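Side-chain contacts in cystathionine gamma-synthase (Xanthomonas oryzae pv. oryzae KACC 10331, PDB 6LD7), which probably uses pyridoxal 5'-phosphate to make cystathionine, a step of the methionine biosynthesis pathway: residues Leu105-Asp110 / Gly114-Phe119; Ile131-Asp134 / Arg139-Ala142; Ile154-Pro157 / Arg163-Asp166; Thr181-Thr186 / Gln193-Phe198; Pro295-Ala300 / Lys305-Met310. The protein carries 1 engineered substitution. All coordinates share one frame; numbering follows the deposited sequence.

Contact 1: residues Leu105-Asp110 / Gly114-Phe119; sequences LVVPHD and GSWRLF
At Val-107, a chi1 of 175° sets CG1 trans to the backbone N and leaves CG2 beside that N. The two methyls then serve different rings of helix 113-124. Val-107 CG1 lies over one face of the Trp-116 indole, toward the rim, 3.3 Å from Trp-116 CZ2. It is also a CH-pi contact, since Val-107 CG1 stands 3.8 Å from the centroid of the six-membered ring of Trp-116. Val-107 CG2 meets the Phe-119 ring obliquely, 3.6 Å from Phe-119 CD2. Phe-119 has CG beside its own backbone N (chi1 -53°), which turns the ring toward the strand. Leu-105 CD2 sits over one face of this ring in a second CH-pi contact, 4.0 Å from the Phe-119 centroid. Ser-115 O of the preceding helical turn stands over the opposite face, so the phenyl is held between a methyl and a carbonyl. The polar part is small. Trp-116 NE1 gives a weak hydrogen bond to Pro-108 O (3.3 Å), bent to 129° at the hydrogen. That oxygen sits at the indole edge, near the ring plane. Leu-130 of the next strand also packs on Trp-116 and Phe-119, while Ile-91 of helix 87-98 adds to the Phe-119 side. Strand 104-108, helix 113-124 and strand 129-133 form a beta-alpha-beta crossover, the repeating architecture of the large domain in fold-type I pyridoxal phosphate enzymes.

Contact 2: residues Ile131-Asp134 / Arg139-Ala142; sequences ITAD and RSLA
This is a small, partly buried strand-to-helix contact at an edge strand of the large sheet. Strand 129-133 ends, the chain turns, and helix 138-145 starts back; such beta-alpha steps build the large domain of fold-type I pyridoxal phosphate enzymes. Ser-140, in the first turn of that helix, carries most of the contact. Its OG is trans to its backbone N (chi1 -171°), which points the hydroxyl at the end of the strand. There Ser-140 OG lies 3.6 Å from Ala-133 CB, whose methyl faces the helix. The Ser-140 CB also rests 3.4 Å from Asp-134 O. The side chain therefore fits along the backbone where the strand gives way to the turn. The carboxylate of Asp-134 works elsewhere: OD1 is hydrogen-bonded to Thr-136 OG1 within the turn. His-109, just past the neighbouring strand 104-108, packs against the same aspartate. Leu-141 lies beside the contact and packs on Phe-169 and Ala-173 of helix 167-176. One polar link joins the two segments. Asp-134 N donates to Ser-140 OG at 2.9 Å, with 154° at the hydrogen.

Contact 3: residues Ile154-Pro157 / Arg163-Asp166; sequences IETP and RITD
Arg-163 meets Pro-157 through its backbone. Arg-163 O receives a CA-H...O contact from Pro-157 CA at 3.2 Å, while the guanidinium leads away from strand 151-155. The same oxygen accepts a hydrogen bond from water 2. Pro-157 follows a cis peptide bond, which bends the chain just where this contact is made. Ile-164 comes next and runs alongside the proline ring in the same direction. A chi2 of -66° folds Ile-164 CD1 toward the proline, 3.9 Å from Pro-157 CG. The Thr-156 side chain is nearly eclipsed and modelled too close to Thr-165 N, so the contacts of its methyl with Ile-164 are doubtful. Thr-165 has two jobs, divided by a chi1 of -56°. This puts Thr-165 CG2 trans to its backbone N, where it packs 3.8 Å from Ile-154 CG2. OG1 stands beside the N and faces two waters. Thr-165 OG1 donates to water 2 at 2.7 Å. It also accepts from water 1. Water 2 donates to Glu-155 O as well, and water 1 accepts from Glu-155 N. Through the two waters, the hydroxyl is linked to Glu-155 N and O. Asp-166 turns away and is the N-cap of helix 167-176, with OD1 accepting from Phe-169 N. Both segments belong to the connection from strand 151-155 to helix 167-176, a beta-alpha step of the large domain. The loop 163-166 runs between the end of strand 151-155 and helix 297-303, whose Leu-299 and Gln-303 touch Ile-164. Leu-167 and Val-170 of helix 167-176 cover Ile-154.

Contact 4: residues Thr181-Thr186 / Gln193-Phe198; sequences TVVDNT and QKPLDF
Two buried carboxamides, Asn-185 and Gln-193, come together with their planes 22° apart, yet both amides are probably turned over in the model, so their pairing is left open. The contact joins the end of strand 180-184, inside the central sheet of the fold-type I pyridoxal phosphate domain, to the loop that leads on to strand 202-206. Both side chains have CG trans to the backbone N, and Gln-193 stays extended beyond CG, which lets its amide reach Asn-185. Asp-184 faces the other way. Asp-184 OD1 accepts from Thr-186 N at 3.2 Å, an Asx turn. Thr-186 OG1 donates to the same Asp-184 OD1 at 2.7 Å. The Thr-186 hydroxyl meets the syn lone pair of Asp-184 OD1 and the amide comes nearly along the C-O axis, so two bonds grip this oxygen. OD2 lies near N1 of the pyridoxal-lysine at position 209, consistent with the aspartate that faces the pyridine nitrogen in this fold. Past Gln-193 the chain forms a short 3-10 turn, with Phe-198 N bonded to Pro-195 O. Pro-195 opens that turn and presses its ring on the strand. Pro-195 CD lies 3.9 Å from Asn-185 CG. On the apolar side, Pro-195 CB meets Val-183 CG2 at 3.7 Å. Pro-195 CG meets Val-183 CG1, also at 3.7 Å.

Contact 5: residues Pro295-Ala300 / Lys305-Met310; sequences PGHALA and KGFGAM
His-297 and Phe-307 make the close part of this contact. Their ring planes are near parallel, 20° apart, but slid so far that they barely overlap, with centroids 5.3 Å apart. The touch is therefore local: His-297 CE1 lies 3.6 Å from Phe-307 CZ, in an oblique approach. A chi1 of 175° carries the imidazole trans to its backbone N and brings its end toward the phenyl. ND1 is hydrogen-bonded to Pro-289 O, which restrains the turn of the imidazole. Ala-300, one helical turn on, adds the second touch. Ala-300 CB sits at the edge of the Phe-307 ring, near the ring plane, 4.1 Å from Phe-307 CE1. Around this patch the packing thins out. Ala-298 and Lys-305 are exposed, and both start their side chains away from the contact. Phe-307 itself is partly exposed. Gly-296, the N-cap of helix 297-303, has a positive phi of 88°; at its backbone angles a CB would jam against the carbonyl O of Pro-295. Gly-296 O accepts from Ala-300 N at 2.8 Å in the first turn. Gly-308, just after the phenylalanine, also has a positive phi, and its N is hydrogen-bonded to Gln-267 OE1. The contact thus spans the connection from helix 297-303 to strand 310-315 of the C-terminal domain's mixed sheet.

Contacts 1, 3 and 4 are buried, while contacts 2 and 5 are partly buried. Contacts 1 to 4 all reach the same seven-stranded sheet. Contacts 1 and 2 lie on neighbouring strands 104-108 and 129-133, contacts 3 and 4 on 151-155 and 180-184. Contact 5 lies off that sheet, though Leu-299 of its helix touches Ile-164 and Asp-166 of contact 3; the two centres are about 10 Å apart. The chemistry follows position. Contact 1 is aromatic and apolar, contact 3 combines apolar packing with two bridging waters, and contact 4 adds amides and an aspartate near the cofactor. At the sheet margin, contact 2 depends on one serine bond. Contact 5 is a partly exposed touch of two rings and an alanine methyl.

Contact 1: residues Leu105-Asp110 / Gly114-Phe119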
# COMPACT_ATOMS: atom_id res chain seq x y z
N LEU C 105 -26.20 30.52 -5.95
CA LEU C 105 -25.23 29.79 -6.77
C LEU C 105 -25.86 29.59 -8.16
O LEU C 105 -27.00 29.09 -8.26
CB LEU C 105 -24.96 28.43 -6.13
CG LEU C 105 -24.24 27.43 -7.03
CD1 LEU C 105 -22.79 27.87 -7.18
CD2 LEU C 105 -24.29 26.00 -6.43
N VAL C 106 -25.08 29.89 -9.18
CA VAL C 106 -25.50 29.60 -10.56
C VAL C 106 -24.84 28.30 -11.00
O VAL C 106 -23.67 28.18 -10.88
CB VAL C 106 -25.11 30.75 -11.49
CG1 VAL C 106 -25.60 30.45 -12.88
CG2 VAL C 106 -25.65 32.05 -10.97
N VAL C 107 -25.64 27.39 -11.55
CA VAL C 107 -25.25 26.02 -11.97
C VAL C 107 -25.61 25.85 -13.43
O VAL C 107 -26.72 26.19 -13.81
CB VAL C 107 -26.06 25.04 -11.11
CG1 VAL C 107 -25.82 23.65 -11.54
CG2 VAL C 107 -25.62 25.24 -9.69
N PRO C 108 -24.75 25.23 -14.24
CA PRO C 108 -25.11 24.89 -15.61
C PRO C 108 -26.27 23.90 -15.61
O PRO C 108 -26.24 23.01 -14.82
CB PRO C 108 -23.87 24.19 -16.19
CG PRO C 108 -22.76 24.67 -15.28
CD PRO C 108 -23.39 24.82 -13.89
N HIS C 109 -27.18 24.06 -16.57
CA HIS C 109 -28.32 23.15 -16.82
C HIS C 109 -27.81 21.72 -16.99
O HIS C 109 -28.48 20.82 -16.62
CB HIS C 109 -29.13 23.78 -17.95
CG HIS C 109 -28.53 23.59 -19.32
ND1 HIS C 109 -27.25 24.09 -19.70
CD2 HIS C 109 -28.95 22.83 -20.35
CE1 HIS C 109 -26.96 23.67 -20.91
NE2 HIS C 109 -27.97 22.88 -21.31
N ASP C 110 -26.64 21.48 -17.56
CA ASP C 110 -26.24 20.09 -17.89
C ASP C 110 -25.07 19.65 -16.97
O ASP C 110 -24.28 18.83 -17.37
CB ASP C 110 -25.89 20.05 -19.39
CG ASP C 110 -24.79 21.01 -19.84
OD1 ASP C 110 -24.32 21.79 -19.01
OD2 ASP C 110 -24.40 20.97 -21.06
N GLY C 114 -24.03 14.13 -9.99
CA GLY C 114 -23.66 14.11 -8.56
C GLY C 114 -23.61 15.55 -8.03
O GLY C 114 -24.06 15.84 -6.90
N SER C 115 -23.25 16.48 -8.89
CA SER C 115 -23.18 17.91 -8.53
C SER C 115 -24.62 18.37 -8.34
O SER C 115 -24.92 18.91 -7.25
CB SER C 115 -22.42 18.73 -9.57
OG SER C 115 -21.07 18.27 -9.74
N TRP C 116 -25.50 18.08 -9.29
CA TRP C 116 -26.96 18.45 -9.18
C TRP C 116 -27.57 17.85 -7.88
O TRP C 116 -28.35 18.56 -7.21
CB TRP C 116 -27.79 18.02 -10.42
CG TRP C 116 -27.87 19.13 -11.42
CD1 TRP C 116 -27.28 19.20 -12.68
CD2 TRP C 116 -28.53 20.40 -11.21
NE1 TRP C 116 -27.50 20.45 -13.23
CE2 TRP C 116 -28.23 21.21 -12.34
CE3 TRP C 116 -29.29 20.94 -10.16
CZ2 TRP C 116 -28.79 22.49 -12.47
CZ3 TRP C 116 -29.74 22.23 -10.26
CH2 TRP C 116 -29.53 22.98 -11.42
N ARG C 117 -27.32 16.56 -7.59
CA ARG C 117 -27.91 15.86 -6.40
C ARG C 117 -27.50 16.62 -5.13
O ARG C 117 -28.39 16.96 -4.30
CB ARG C 117 -27.44 14.41 -6.44
CG ARG C 117 -27.63 13.66 -5.14
CD ARG C 117 -27.18 12.22 -5.13
NE ARG C 117 -25.83 11.76 -5.58
CZ ARG C 117 -24.53 12.30 -5.53
NH1 ARG C 117 -24.08 13.56 -5.12
NH2 ARG C 117 -23.64 11.42 -5.97
N LEU C 118 -26.22 17.01 -5.04
CA LEU C 118 -25.69 17.72 -3.86
C LEU C 118 -26.29 19.13 -3.81
O LEU C 118 -26.85 19.52 -2.71
CB LEU C 118 -24.16 17.72 -3.85
CG LEU C 118 -23.57 18.51 -2.69
CD1 LEU C 118 -24.07 17.98 -1.32
CD2 LEU C 118 -22.07 18.53 -2.74
N PHE C 119 -26.27 19.88 -4.92
CA PHE C 119 -26.86 21.23 -4.94
C PHE C 119 -28.34 21.14 -4.58
O PHE C 119 -28.75 21.92 -3.78
CB PHE C 119 -26.70 21.93 -6.28
CG PHE C 119 -25.30 21.99 -6.81
CD1 PHE C 119 -24.20 22.08 -5.95
CD2 PHE C 119 -25.06 22.00 -8.17
CE1 PHE C 119 -22.91 22.16 -6.45
CE2 PHE C 119 -23.77 22.03 -8.66
CZ PHE C 119 -22.69 22.10 -7.81

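Contact 2: residues Ile131-Asp134 / Arg139-Ala142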
# COMPACT_ATOMS: atom_id res chain seq x y z
N ILE C 131 -29.77 29.00 -9.04
CA ILE C 131 -30.26 29.48 -10.36
C ILE C 131 -29.68 28.51 -11.39
O ILE C 131 -28.47 28.28 -11.36
CB ILE C 131 -29.86 30.93 -10.64
CG1 ILE C 131 -30.55 31.90 -9.69
CG2 ILE C 131 -30.24 31.34 -12.06
CD1 ILE C 131 -29.92 33.28 -9.73
N THR C 132 -30.50 27.96 -12.26
CA THR C 132 -29.99 27.15 -13.36
C THR C 132 -29.88 28.03 -14.62
O THR C 132 -30.63 28.97 -14.77
CB THR C 132 -30.70 25.80 -13.43
OG1 THR C 132 -30.88 25.70 -14.84
CG2 THR C 132 -31.95 25.67 -12.62
N ALA C 133 -28.85 27.83 -15.42
CA ALA C 133 -28.53 28.68 -16.59
C ALA C 133 -27.86 27.82 -17.63
O ALA C 133 -27.15 26.85 -17.29
CB ALA C 133 -27.65 29.83 -16.22
N ASP C 134 -28.10 28.15 -18.88
CA ASP C 134 -27.31 27.62 -20.01
C ASP C 134 -26.21 28.65 -20.25
O ASP C 134 -26.49 29.72 -20.84
CB ASP C 134 -28.20 27.33 -21.22
CG ASP C 134 -27.41 26.71 -22.37
OD1 ASP C 134 -26.10 26.84 -22.38
OD2 ASP C 134 -28.09 26.11 -23.23
N ARG C 139 -28.21 35.32 -23.01
CA ARG C 139 -29.35 35.89 -22.27
C ARG C 139 -29.58 35.06 -20.97
O ARG C 139 -29.89 35.65 -19.94
CB ARG C 139 -30.61 35.97 -23.16
CG ARG C 139 -31.81 36.60 -22.45
CD ARG C 139 -31.43 37.99 -21.86
NE ARG C 139 -32.60 38.60 -21.23
CZ ARG C 139 -33.50 39.35 -21.89
NH1 ARG C 139 -34.55 39.87 -21.30
NH2 ARG C 139 -33.28 39.69 -23.12
N SER C 140 -29.43 33.75 -21.02
CA SER C 140 -29.55 32.85 -19.83
C SER C 140 -28.52 33.26 -18.79
O SER C 140 -28.86 33.52 -17.64
CB SER C 140 -29.39 31.44 -20.22
OG SER C 140 -29.72 30.59 -19.11
N LEU C 141 -27.29 33.48 -19.22
CA LEU C 141 -26.25 33.92 -18.28
C LEU C 141 -26.66 35.28 -17.74
O LEU C 141 -26.52 35.46 -16.55
CB LEU C 141 -24.90 34.06 -18.97
CG LEU C 141 -23.82 34.62 -18.07
CD1 LEU C 141 -23.63 33.72 -16.86
CD2 LEU C 141 -22.51 34.86 -18.84
N ALA C 142 -27.02 36.25 -18.61
CA ALA C 142 -27.22 37.64 -18.19
C ALA C 142 -28.35 37.67 -17.15
O ALA C 142 -28.26 38.49 -16.25
CB ALA C 142 -27.48 38.60 -19.36

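Contact 3: residues Ile154-Pro157 / Arg163-Asp166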
# COMPACT_ATOMS: atom_id res chain seq x y z
N ILE C 154 -18.88 26.63 -13.58
CA ILE C 154 -18.73 26.26 -14.99
C ILE C 154 -18.21 24.85 -15.10
O ILE C 154 -17.22 24.54 -14.45
CB ILE C 154 -17.78 27.22 -15.66
CG1 ILE C 154 -18.20 28.66 -15.47
CG2 ILE C 154 -17.58 26.85 -17.10
CD1 ILE C 154 -17.15 29.59 -15.89
N GLU C 155 -18.80 24.05 -15.97
CA GLU C 155 -18.27 22.69 -16.23
C GLU C 155 -18.11 22.56 -17.74
O GLU C 155 -19.13 22.46 -18.54
CB GLU C 155 -19.18 21.63 -15.65
CG GLU C 155 -18.67 20.20 -15.81
CD GLU C 155 -19.66 19.17 -15.33
OE1 GLU C 155 -19.68 18.06 -16.01
OE2 GLU C 155 -20.43 19.49 -14.27
N THR C 156 -16.86 22.67 -18.19
CA THR C 156 -16.62 22.61 -19.65
C THR C 156 -15.44 21.72 -19.95
O THR C 156 -14.36 21.99 -19.43
CB THR C 156 -15.93 23.78 -20.37
OG1 THR C 156 -15.42 24.94 -19.70
CG2 THR C 156 -16.49 23.99 -21.71
N PRO C 157 -15.49 20.89 -21.00
CA PRO C 157 -16.71 20.52 -21.71
C PRO C 157 -17.73 19.80 -20.84
O PRO C 157 -17.33 19.19 -19.84
CB PRO C 157 -16.22 19.47 -22.74
CG PRO C 157 -14.76 19.75 -22.89
CD PRO C 157 -14.36 20.13 -21.48
N ARG C 163 -20.61 20.12 -24.76
CA ARG C 163 -20.86 21.58 -24.94
C ARG C 163 -19.70 22.33 -24.33
O ARG C 163 -19.18 21.96 -23.24
CB ARG C 163 -22.18 22.06 -24.30
CG ARG C 163 -23.42 21.25 -24.66
CD ARG C 163 -23.96 21.65 -26.02
NE ARG C 163 -23.50 20.80 -27.07
CZ ARG C 163 -24.22 20.12 -28.01
NH1 ARG C 163 -25.55 20.13 -28.12
NH2 ARG C 163 -23.51 19.43 -28.89
N ILE C 164 -19.27 23.36 -25.04
CA ILE C 164 -18.13 24.19 -24.61
C ILE C 164 -18.66 25.49 -24.05
O ILE C 164 -19.38 26.20 -24.73
CB ILE C 164 -17.23 24.38 -25.82
CG1 ILE C 164 -16.91 23.05 -26.53
CG2 ILE C 164 -15.97 25.11 -25.45
CD1 ILE C 164 -16.10 22.11 -25.72
N THR C 165 -18.29 25.84 -22.84
CA THR C 165 -18.59 27.15 -22.28
C THR C 165 -17.38 28.02 -22.49
O THR C 165 -16.21 27.59 -22.22
CB THR C 165 -18.85 27.04 -20.78
OG1 THR C 165 -19.89 26.09 -20.59
CG2 THR C 165 -19.17 28.37 -20.16
N ASP C 166 -17.65 29.27 -22.83
CA ASP C 166 -16.60 30.26 -23.14
C ASP C 166 -16.11 30.85 -21.84
O ASP C 166 -16.81 31.66 -21.19
CB ASP C 166 -17.16 31.25 -24.17
CG ASP C 166 -16.22 32.38 -24.53
OD1 ASP C 166 -15.18 32.63 -23.79
OD2 ASP C 166 -16.53 32.97 -25.57
O HOH W 1 -20.83 25.28 -17.94
O HOH W 2 -19.91 23.45 -20.96

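Contact 4: residues Thr181-Thr186 / Gln193-Phe198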
# COMPACT_ATOMS: atom_id res chain seq x y z
N THR C 181 -16.10 32.73 -9.59
CA THR C 181 -16.29 31.58 -10.50
C THR C 181 -15.47 30.37 -10.03
O THR C 181 -14.31 30.54 -9.59
CB THR C 181 -15.89 32.01 -11.91
OG1 THR C 181 -14.62 32.66 -11.76
CG2 THR C 181 -16.98 32.92 -12.44
N VAL C 182 -16.08 29.21 -10.16
CA VAL C 182 -15.43 27.91 -9.92
C VAL C 182 -15.59 27.09 -11.19
O VAL C 182 -16.69 26.98 -11.70
CB VAL C 182 -15.98 27.18 -8.66
CG1 VAL C 182 -17.47 26.87 -8.66
CG2 VAL C 182 -15.23 25.86 -8.47
N VAL C 183 -14.49 26.54 -11.71
CA VAL C 183 -14.57 25.67 -12.89
C VAL C 183 -14.26 24.24 -12.50
O VAL C 183 -13.17 23.96 -11.95
CB VAL C 183 -13.61 26.17 -13.95
CG1 VAL C 183 -13.79 25.37 -15.23
CG2 VAL C 183 -13.79 27.66 -14.19
N ASP C 184 -15.14 23.35 -12.91
CA ASP C 184 -14.92 21.89 -12.82
C ASP C 184 -14.18 21.49 -14.08
O ASP C 184 -14.84 21.36 -15.07
CB ASP C 184 -16.24 21.14 -12.65
CG ASP C 184 -16.03 19.66 -12.34
OD1 ASP C 184 -14.92 19.16 -12.71
OD2 ASP C 184 -16.97 19.03 -11.76
N ASN C 185 -12.86 21.26 -13.94
CA ASN C 185 -11.89 20.99 -15.02
C ASN C 185 -11.54 19.48 -15.11
O ASN C 185 -10.52 19.12 -15.67
CB ASN C 185 -10.64 21.85 -14.78
CG ASN C 185 -9.77 22.04 -16.03
OD1 ASN C 185 -8.51 22.18 -15.91
ND2 ASN C 185 -10.41 21.98 -17.18
N THR C 186 -12.43 18.62 -14.65
CA THR C 186 -12.22 17.18 -14.57
C THR C 186 -11.99 16.60 -15.95
O THR C 186 -11.04 15.84 -16.06
CB THR C 186 -13.38 16.45 -13.90
OG1 THR C 186 -13.46 16.92 -12.56
CG2 THR C 186 -13.20 14.96 -13.93
N GLN C 193 -6.35 22.42 -20.22
CA GLN C 193 -7.17 23.62 -19.98
C GLN C 193 -6.77 24.15 -18.63
O GLN C 193 -6.73 23.34 -17.60
CB GLN C 193 -8.69 23.31 -20.09
CG GLN C 193 -9.58 24.51 -19.93
CD GLN C 193 -11.03 24.11 -20.09
OE1 GLN C 193 -11.69 23.52 -19.14
NE2 GLN C 193 -11.57 24.47 -21.24
N LYS C 194 -6.59 25.45 -18.60
CA LYS C 194 -6.17 26.21 -17.40
C LYS C 194 -7.13 27.36 -17.12
O LYS C 194 -6.86 28.53 -17.43
CB LYS C 194 -4.75 26.70 -17.59
CG LYS C 194 -3.71 25.59 -17.62
CD LYS C 194 -2.27 26.10 -17.83
CE LYS C 194 -1.91 27.06 -16.70
NZ LYS C 194 -0.47 27.37 -16.72
N PRO C 195 -8.24 27.06 -16.42
CA PRO C 195 -9.26 28.06 -16.17
C PRO C 195 -8.77 29.28 -15.37
O PRO C 195 -9.31 30.42 -15.57
CB PRO C 195 -10.37 27.29 -15.46
CG PRO C 195 -10.14 25.89 -15.91
CD PRO C 195 -8.63 25.73 -15.95
N LEU C 196 -7.75 29.11 -14.55
CA LEU C 196 -7.23 30.25 -13.74
C LEU C 196 -6.53 31.22 -14.67
O LEU C 196 -6.44 32.33 -14.27
CB LEU C 196 -6.30 29.84 -12.60
CG LEU C 196 -6.82 28.78 -11.61
CD1 LEU C 196 -5.81 28.46 -10.49
CD2 LEU C 196 -8.13 29.19 -10.97
N ASP C 197 -6.07 30.82 -15.86
CA ASP C 197 -5.45 31.77 -16.80
C ASP C 197 -6.52 32.74 -17.30
O ASP C 197 -6.15 33.76 -17.74
CB ASP C 197 -4.83 31.08 -18.02
CG ASP C 197 -3.51 30.36 -17.73
OD1 ASP C 197 -3.06 30.49 -16.61
OD2 ASP C 197 -2.93 29.69 -18.65
N PHE C 198 -7.81 32.38 -17.28
CA PHE C 198 -8.93 33.20 -17.76
C PHE C 198 -9.50 34.00 -16.59
O PHE C 198 -10.54 34.60 -16.77
CB PHE C 198 -9.95 32.27 -18.42
CG PHE C 198 -9.44 31.59 -19.66
CD1 PHE C 198 -9.49 32.24 -20.88
CD2 PHE C 198 -8.90 30.34 -19.65
CE1 PHE C 198 -8.98 31.68 -22.03
CE2 PHE C 198 -8.42 29.77 -20.81
CZ PHE C 198 -8.45 30.44 -22.00

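Contact 5: residues Pro295-Ala300 / Lys305-Met310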
# COMPACT_ATOMS: atom_id res chain seq x y z
N PRO C 295 -20.56 22.21 -32.39
CA PRO C 295 -20.79 23.56 -31.88
C PRO C 295 -19.77 23.83 -30.77
O PRO C 295 -19.65 23.07 -29.83
CB PRO C 295 -22.26 23.57 -31.44
CG PRO C 295 -22.65 22.10 -31.33
CD PRO C 295 -21.69 21.29 -32.16
N GLY C 296 -19.07 24.95 -30.84
CA GLY C 296 -17.96 25.28 -29.93
C GLY C 296 -16.60 24.77 -30.39
O GLY C 296 -15.63 25.00 -29.63
N HIS C 297 -16.48 24.18 -31.59
CA HIS C 297 -15.17 23.75 -32.13
C HIS C 297 -14.12 24.84 -32.03
O HIS C 297 -13.03 24.61 -31.44
CB HIS C 297 -15.29 23.22 -33.54
CG HIS C 297 -13.98 22.89 -34.15
ND1 HIS C 297 -13.24 21.76 -33.80
CD2 HIS C 297 -13.29 23.54 -35.14
CE1 HIS C 297 -12.10 21.77 -34.52
NE2 HIS C 297 -12.11 22.86 -35.34
N ALA C 298 -14.44 26.01 -32.57
CA ALA C 298 -13.45 27.10 -32.66
C ALA C 298 -13.08 27.59 -31.27
O ALA C 298 -11.91 27.96 -31.03
CB ALA C 298 -13.96 28.26 -33.54
N LEU C 299 -14.08 27.69 -30.41
CA LEU C 299 -13.84 28.12 -29.02
C LEU C 299 -12.96 27.07 -28.29
O LEU C 299 -11.91 27.45 -27.71
CB LEU C 299 -15.23 28.31 -28.41
CG LEU C 299 -15.22 28.46 -26.90
CD1 LEU C 299 -14.46 29.74 -26.56
CD2 LEU C 299 -16.67 28.47 -26.42
N ALA C 300 -13.21 25.79 -28.51
CA ALA C 300 -12.40 24.73 -27.87
C ALA C 300 -10.97 24.82 -28.40
O ALA C 300 -10.03 24.60 -27.60
CB ALA C 300 -13.05 23.41 -28.14
N LYS C 305 -5.81 23.17 -24.90
CA LYS C 305 -4.58 22.80 -25.62
C LYS C 305 -4.80 21.49 -26.36
O LYS C 305 -3.87 21.07 -27.00
CB LYS C 305 -3.40 22.71 -24.67
CG LYS C 305 -3.24 23.99 -23.85
CD LYS C 305 -2.38 23.92 -22.59
CE LYS C 305 -0.97 24.41 -22.86
NZ LYS C 305 -0.34 24.84 -21.59
N GLY C 306 -5.98 20.87 -26.29
CA GLY C 306 -6.25 19.74 -27.21
C GLY C 306 -7.71 19.45 -27.09
O GLY C 306 -8.35 20.08 -26.20
N PHE C 307 -8.24 18.54 -27.87
CA PHE C 307 -9.72 18.32 -27.85
C PHE C 307 -10.08 17.19 -26.87
O PHE C 307 -11.26 16.91 -26.74
CB PHE C 307 -10.12 18.04 -29.29
CG PHE C 307 -9.91 19.22 -30.19
CD1 PHE C 307 -10.66 20.38 -29.96
CD2 PHE C 307 -9.04 19.17 -31.27
CE1 PHE C 307 -10.54 21.47 -30.81
CE2 PHE C 307 -8.91 20.28 -32.11
CZ PHE C 307 -9.64 21.43 -31.85
N GLY C 308 -9.11 16.43 -26.36
CA GLY C 308 -9.40 15.44 -25.33
C GLY C 308 -9.81 14.14 -25.93
O GLY C 308 -9.49 13.87 -27.10
N ALA C 309 -10.36 13.29 -25.08
CA ALA C 309 -10.56 11.88 -25.45
C ALA C 309 -11.91 11.37 -24.96
O ALA C 309 -12.12 10.16 -24.95
CB ALA C 309 -9.38 11.09 -24.96
N MET C 310 -12.81 12.25 -24.56
CA MET C 310 -14.24 11.89 -24.34
C MET C 310 -15.02 12.25 -25.59
O MET C 310 -14.83 13.31 -26.15
CB MET C 310 -14.85 12.67 -23.17
CG MET C 310 -14.12 12.46 -21.83
SD MET C 310 -14.12 10.72 -21.29
CE MET C 310 -15.92 10.56 -21.20